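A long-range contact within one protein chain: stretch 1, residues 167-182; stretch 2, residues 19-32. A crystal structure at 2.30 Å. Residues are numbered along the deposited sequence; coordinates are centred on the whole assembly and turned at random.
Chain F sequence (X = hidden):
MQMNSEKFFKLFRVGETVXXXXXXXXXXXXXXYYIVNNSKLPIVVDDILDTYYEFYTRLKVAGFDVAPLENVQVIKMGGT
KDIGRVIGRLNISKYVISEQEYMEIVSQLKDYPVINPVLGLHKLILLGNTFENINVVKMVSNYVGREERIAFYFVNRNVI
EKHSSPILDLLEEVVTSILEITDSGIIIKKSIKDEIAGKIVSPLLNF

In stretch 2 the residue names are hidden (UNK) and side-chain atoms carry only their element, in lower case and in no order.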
# COMPACT_ATOMS: atom_id res chain seq x y z
N ILE F 167 -14.08 -1.50 8.09
CA ILE F 167 -14.77 -2.05 9.25
C ILE F 167 -14.79 -1.07 10.42
O ILE F 167 -15.80 -0.94 11.11
CB ILE F 167 -14.12 -3.37 9.70
CG1 ILE F 167 -14.24 -4.40 8.58
CG2 ILE F 167 -14.77 -3.86 10.99
CD1 ILE F 167 -15.68 -4.75 8.23
N LEU F 168 -13.68 -0.38 10.65
CA LEU F 168 -13.62 0.59 11.73
C LEU F 168 -14.66 1.69 11.50
O LEU F 168 -15.40 2.06 12.40
CB LEU F 168 -12.22 1.19 11.85
CG LEU F 168 -12.07 2.23 12.97
CD1 LEU F 168 -12.44 1.59 14.32
CD2 LEU F 168 -10.62 2.74 13.00
N ASP F 169 -14.70 2.21 10.27
CA ASP F 169 -15.65 3.26 9.93
C ASP F 169 -17.10 2.80 10.10
O ASP F 169 -17.96 3.57 10.51
CB ASP F 169 -15.43 3.73 8.49
CG ASP F 169 -14.24 4.67 8.36
OD1 ASP F 169 -14.35 5.83 8.84
OD2 ASP F 169 -13.21 4.26 7.78
N LEU F 170 -17.37 1.54 9.76
CA LEU F 170 -18.71 1.00 9.91
C LEU F 170 -19.06 0.93 11.39
O LEU F 170 -20.18 1.24 11.78
CB LEU F 170 -18.79 -0.40 9.30
CG LEU F 170 -19.33 -0.62 7.89
CD1 LEU F 170 -19.77 -2.08 7.79
CD2 LEU F 170 -20.52 0.29 7.59
N LEU F 171 -18.10 0.50 12.20
CA LEU F 171 -18.28 0.37 13.64
C LEU F 171 -18.57 1.72 14.29
O LEU F 171 -19.47 1.84 15.13
CB LEU F 171 -17.03 -0.23 14.28
CG LEU F 171 -17.14 -1.44 15.20
CD1 LEU F 171 -15.80 -1.64 15.90
CD2 LEU F 171 -18.25 -1.25 16.23
N GLU F 172 -17.79 2.73 13.93
CA GLU F 172 -17.96 4.06 14.49
C GLU F 172 -19.32 4.63 14.08
O GLU F 172 -19.90 5.45 14.79
CB GLU F 172 -16.84 5.00 14.03
CG GLU F 172 -15.43 4.52 14.42
CD GLU F 172 -14.36 5.59 14.26
OE1 GLU F 172 -14.38 6.32 13.25
OE2 GLU F 172 -13.49 5.70 15.14
N GLU F 173 -19.83 4.17 12.94
CA GLU F 173 -21.11 4.63 12.43
C GLU F 173 -22.31 4.12 13.25
O GLU F 173 -23.21 4.89 13.58
CB GLU F 173 -21.29 4.20 10.97
CG GLU F 173 -22.55 4.77 10.32
CD GLU F 173 -22.79 4.25 8.90
OE1 GLU F 173 -21.82 4.11 8.11
OE2 GLU F 173 -23.96 4.00 8.56
N VAL F 174 -22.31 2.83 13.57
CA VAL F 174 -23.43 2.23 14.30
C VAL F 174 -23.54 2.56 15.78
O VAL F 174 -24.63 2.42 16.35
CB VAL F 174 -23.44 0.70 14.13
CG1 VAL F 174 -23.49 0.34 12.65
CG2 VAL F 174 -22.22 0.09 14.80
N VAL F 175 -22.45 2.98 16.41
CA VAL F 175 -22.52 3.31 17.82
C VAL F 175 -23.08 4.72 18.04
O VAL F 175 -23.09 5.53 17.10
CB VAL F 175 -21.13 3.18 18.51
CG1 VAL F 175 -20.60 1.75 18.32
CG2 VAL F 175 -20.15 4.20 17.94
N THR F 176 -23.54 5.00 19.25
CA THR F 176 -24.11 6.31 19.58
C THR F 176 -23.08 7.32 20.11
O THR F 176 -23.28 8.53 20.00
CB THR F 176 -25.26 6.19 20.61
OG1 THR F 176 -24.82 5.43 21.74
CG2 THR F 176 -26.47 5.51 19.98
N SER F 177 -22.00 6.82 20.70
CA SER F 177 -20.95 7.69 21.22
C SER F 177 -19.59 7.04 21.02
O SER F 177 -19.46 5.81 21.05
CB SER F 177 -21.14 7.99 22.71
OG SER F 177 -22.05 9.05 22.94
N ILE F 178 -18.58 7.88 20.81
CA ILE F 178 -17.23 7.38 20.62
C ILE F 178 -16.27 8.12 21.53
O ILE F 178 -16.25 9.35 21.55
CB ILE F 178 -16.74 7.54 19.17
CG1 ILE F 178 -17.64 6.75 18.22
CG2 ILE F 178 -15.28 7.08 19.06
CD1 ILE F 178 -17.34 6.96 16.74
N LEU F 179 -15.49 7.36 22.29
CA LEU F 179 -14.49 7.93 23.18
C LEU F 179 -13.13 7.45 22.71
O LEU F 179 -12.98 6.29 22.31
CB LEU F 179 -14.70 7.46 24.63
CG LEU F 179 -15.99 7.88 25.34
CD1 LEU F 179 -15.96 7.39 26.77
CD2 LEU F 179 -16.13 9.40 25.30
N GLU F 180 -12.14 8.33 22.74
CA GLU F 180 -10.81 7.94 22.34
C GLU F 180 -9.84 8.29 23.46
O GLU F 180 -9.71 9.45 23.85
CB GLU F 180 -10.38 8.62 21.04
CG GLU F 180 -9.38 7.78 20.26
CD GLU F 180 -8.80 8.47 19.03
OE1 GLU F 180 -9.58 9.12 18.29
OE2 GLU F 180 -7.58 8.35 18.81
N ILE F 181 -9.17 7.27 23.98
CA ILE F 181 -8.21 7.48 25.05
C ILE F 181 -6.87 7.99 24.52
O ILE F 181 -6.29 7.38 23.62
CB ILE F 181 -7.94 6.19 25.84
CG1 ILE F 181 -9.24 5.66 26.45
CG2 ILE F 181 -6.91 6.46 26.93
CD1 ILE F 181 -9.07 4.38 27.26
N THR F 182 -6.40 9.10 25.07
CA THR F 182 -5.11 9.67 24.68
C THR F 182 -4.37 10.02 25.96
O THR F 182 -4.94 9.93 27.04
CB THR F 182 -5.25 10.96 23.84
OG1 THR F 182 -5.79 12.01 24.65
CG2 THR F 182 -6.15 10.72 22.64
N UNK F 19 -18.36 3.35 21.96
CA UNK F 19 -17.13 2.73 21.49
C UNK F 19 -15.99 3.41 22.24
O UNK F 19 -15.88 4.64 22.23
c UNK F 19 -16.03 2.46 17.75
c UNK F 19 -16.17 0.63 19.46
c UNK F 19 -17.00 2.94 19.98
c UNK F 19 -15.94 2.12 19.23
N UNK F 20 -15.17 2.61 22.91
CA UNK F 20 -14.02 3.13 23.65
C UNK F 20 -12.76 2.68 22.90
O UNK F 20 -12.34 1.53 23.00
c UNK F 20 -13.98 2.56 25.09
c UNK F 20 -15.27 2.93 25.82
c UNK F 20 -12.77 3.11 25.84
N UNK F 21 -12.18 3.61 22.14
CA UNK F 21 -10.99 3.32 21.35
C UNK F 21 -9.71 3.56 22.14
O UNK F 21 -9.55 4.60 22.79
o UNK F 21 -13.08 4.39 17.09
c UNK F 21 -12.28 3.98 19.27
o UNK F 21 -11.68 5.85 17.90
c UNK F 21 -12.34 4.80 18.00
c UNK F 21 -11.00 4.16 20.07
N UNK F 22 -8.81 2.59 22.09
CA UNK F 22 -7.55 2.72 22.80
C UNK F 22 -6.42 2.08 21.99
O UNK F 22 -6.66 1.55 20.90
c UNK F 22 -7.82 0.55 24.17
c UNK F 22 -6.70 -0.28 24.18
c UNK F 22 -9.22 -1.44 24.15
c UNK F 22 -9.08 -0.05 24.15
c UNK F 22 -8.09 -2.24 24.16
c UNK F 22 -7.67 2.06 24.18
o UNK F 22 -8.21 -3.62 24.16
c UNK F 22 -6.82 -1.67 24.18
N UNK F 23 -5.20 2.15 22.51
CA UNK F 23 -4.03 1.55 21.86
C UNK F 23 -3.25 0.77 22.92
O UNK F 23 -3.54 0.88 24.11
o UNK F 23 -2.50 3.38 22.29
c UNK F 23 -3.12 2.63 21.26
N UNK F 24 -2.25 0.02 22.48
CA UNK F 24 -1.44 -0.75 23.41
C UNK F 24 -0.76 0.07 24.50
O UNK F 24 -0.49 -0.46 25.58
N UNK F 25 -0.49 1.35 24.24
CA UNK F 25 0.14 2.20 25.25
C UNK F 25 -0.86 3.01 26.07
O UNK F 25 -0.47 3.81 26.91
o UNK F 25 0.45 4.04 23.69
c UNK F 25 1.14 3.19 24.61
c UNK F 25 2.26 2.45 23.89
N UNK F 26 -2.16 2.79 25.84
CA UNK F 26 -3.20 3.53 26.56
C UNK F 26 -3.41 3.06 28.00
O UNK F 26 -3.82 3.85 28.85
o UNK F 26 -4.54 4.06 24.56
c UNK F 26 -4.55 3.41 25.82
N UNK F 27 -3.14 1.79 28.27
CA UNK F 27 -3.38 1.23 29.59
C UNK F 27 -4.88 1.36 29.85
O UNK F 27 -5.31 1.81 30.91
c UNK F 27 -0.28 4.14 33.39
c UNK F 27 -1.10 1.71 30.67
n UNK F 27 0.26 3.43 34.37
n UNK F 27 -0.46 5.45 33.54
c UNK F 27 -2.59 1.98 30.67
c UNK F 27 -0.48 2.12 31.99
n UNK F 27 -0.64 3.55 32.25
N UNK F 28 -5.67 0.96 28.86
CA UNK F 28 -7.13 1.03 28.93
C UNK F 28 -7.71 0.30 30.14
O UNK F 28 -8.83 0.58 30.55
c UNK F 28 -7.73 0.47 27.64
N UNK F 29 -6.96 -0.64 30.71
CA UNK F 29 -7.45 -1.37 31.87
C UNK F 29 -7.78 -0.40 33.02
O UNK F 29 -8.69 -0.67 33.82
c UNK F 29 -4.03 -1.91 31.57
c UNK F 29 -5.06 -1.79 32.69
o UNK F 29 -4.42 -1.98 30.39
c UNK F 29 -6.40 -2.39 32.33
o UNK F 29 -2.82 -1.93 31.88
N UNK F 30 -7.04 0.71 33.11
CA UNK F 30 -7.28 1.70 34.17
C UNK F 30 -8.68 2.29 34.08
O UNK F 30 -9.34 2.52 35.10
c UNK F 30 -4.55 1.72 35.54
c UNK F 30 -4.77 2.54 34.28
c UNK F 30 -3.99 3.86 34.38
c UNK F 30 -6.25 2.84 34.10
N UNK F 31 -9.15 2.53 32.85
CA UNK F 31 -10.48 3.09 32.64
C UNK F 31 -11.52 2.03 32.97
O UNK F 31 -12.61 2.35 33.46
c UNK F 31 -12.16 4.52 29.43
c UNK F 31 -12.04 4.16 30.91
c UNK F 31 -10.66 3.54 31.19
c UNK F 31 -12.23 5.40 31.79
N UNK F 32 -11.19 0.78 32.68
CA UNK F 32 -12.10 -0.32 32.97
C UNK F 32 -12.25 -0.44 34.48
O UNK F 32 -13.36 -0.58 34.99
c UNK F 32 -12.42 -2.81 32.94
c UNK F 32 -11.55 -1.65 32.43
c UNK F 32 -11.73 -4.14 32.70
c UNK F 32 -13.78 -2.75 32.22

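Position 19 carries four side-chain carbons, forked at the second, set against Leu 171, Val 175 and Ile 178: Leu 19. Its CB lies 4.0 Å from Val 175 CG2 and 4.2 Å from Ile 178 CG1, and its tip, Leu 19 CD1, is 4.2 Å from Leu 171 CD1, so the side chain packs against the end of helix 167-174. Its backbone is held twice: N donates to Ser 177 O (2.8 Å, 165°) and O accepts from Leu 179 N (2.7 Å, 176°).

Position 20 has one carbon bearing two more, a fork at CB, near Ile 181: Val 20. It projects from the sheet face opposite Leu 19, the face of Leu 179, and its CG1 lies 4.2 Å from Ile 181 CD1.

Position 21 shows three carbons, the third carrying two oxygens, which reach Glu 172. The carboxylate after two methylene carbons identifies Glu 21. Its OE2 is modelled 2.4 Å from Glu 172 OE2, too close to support a precise reading; a proton is probably held by one of the acids. In the backbone, Glu 21 N donates to Leu 179 O (2.8 Å), and Glu 21 O accepts from Ile 181 N (2.9 Å).

Position 22 has one carbon, touching Ile 181, and a six-carbon ring bearing an oxygen: Tyr 22. Its ring leads away from stretch 1, leaving CB 4.1 Å from Ile 181 CD1.

Position 23, one carbon then one oxygen, is Ser 23; position 24, without side-chain atoms, is Gly 24; position 25, one carbon bearing an oxygen and a carbon, is Thr 25. None touches stretch 1.

Position 26 again has one carbon and one oxygen, its CB 4.0 Å from Ile 181 CG2: Ser 26. Its OG accepts from Ser 23 N (2.9 Å, 157°), bracing the turn.

Position 27 has three carbons, a nitrogen, and a carbon with two more nitrogens, without contact here: Arg 27. Position 28 has a single carbon, CB, 4.2 Å from Ile 181 CD1: Ala 28.

Position 29, a three-carbon chain ending in two oxygens, is Glu 29. Positions 30, 31 and 32 each have four carbons forked at the second; only 31 touches stretch 1, at Ile 181. They are Leu 30, Leu 31 and Leu 32, with Leu 31 CD2 3.8 Å from Ile 181 CD1.

The contact is a parallel strand pairing, with Ile 178, Leu 179 and Glu 180 matched to Leu 19, Val 20 and Glu 21. Four backbone hydrogen bonds fix the register; Leu 19 and Ile 181 add apolar packing, within 686 Å² of buried surface.

Stretch 2 (19-32) LVEYSGTSRAELLL
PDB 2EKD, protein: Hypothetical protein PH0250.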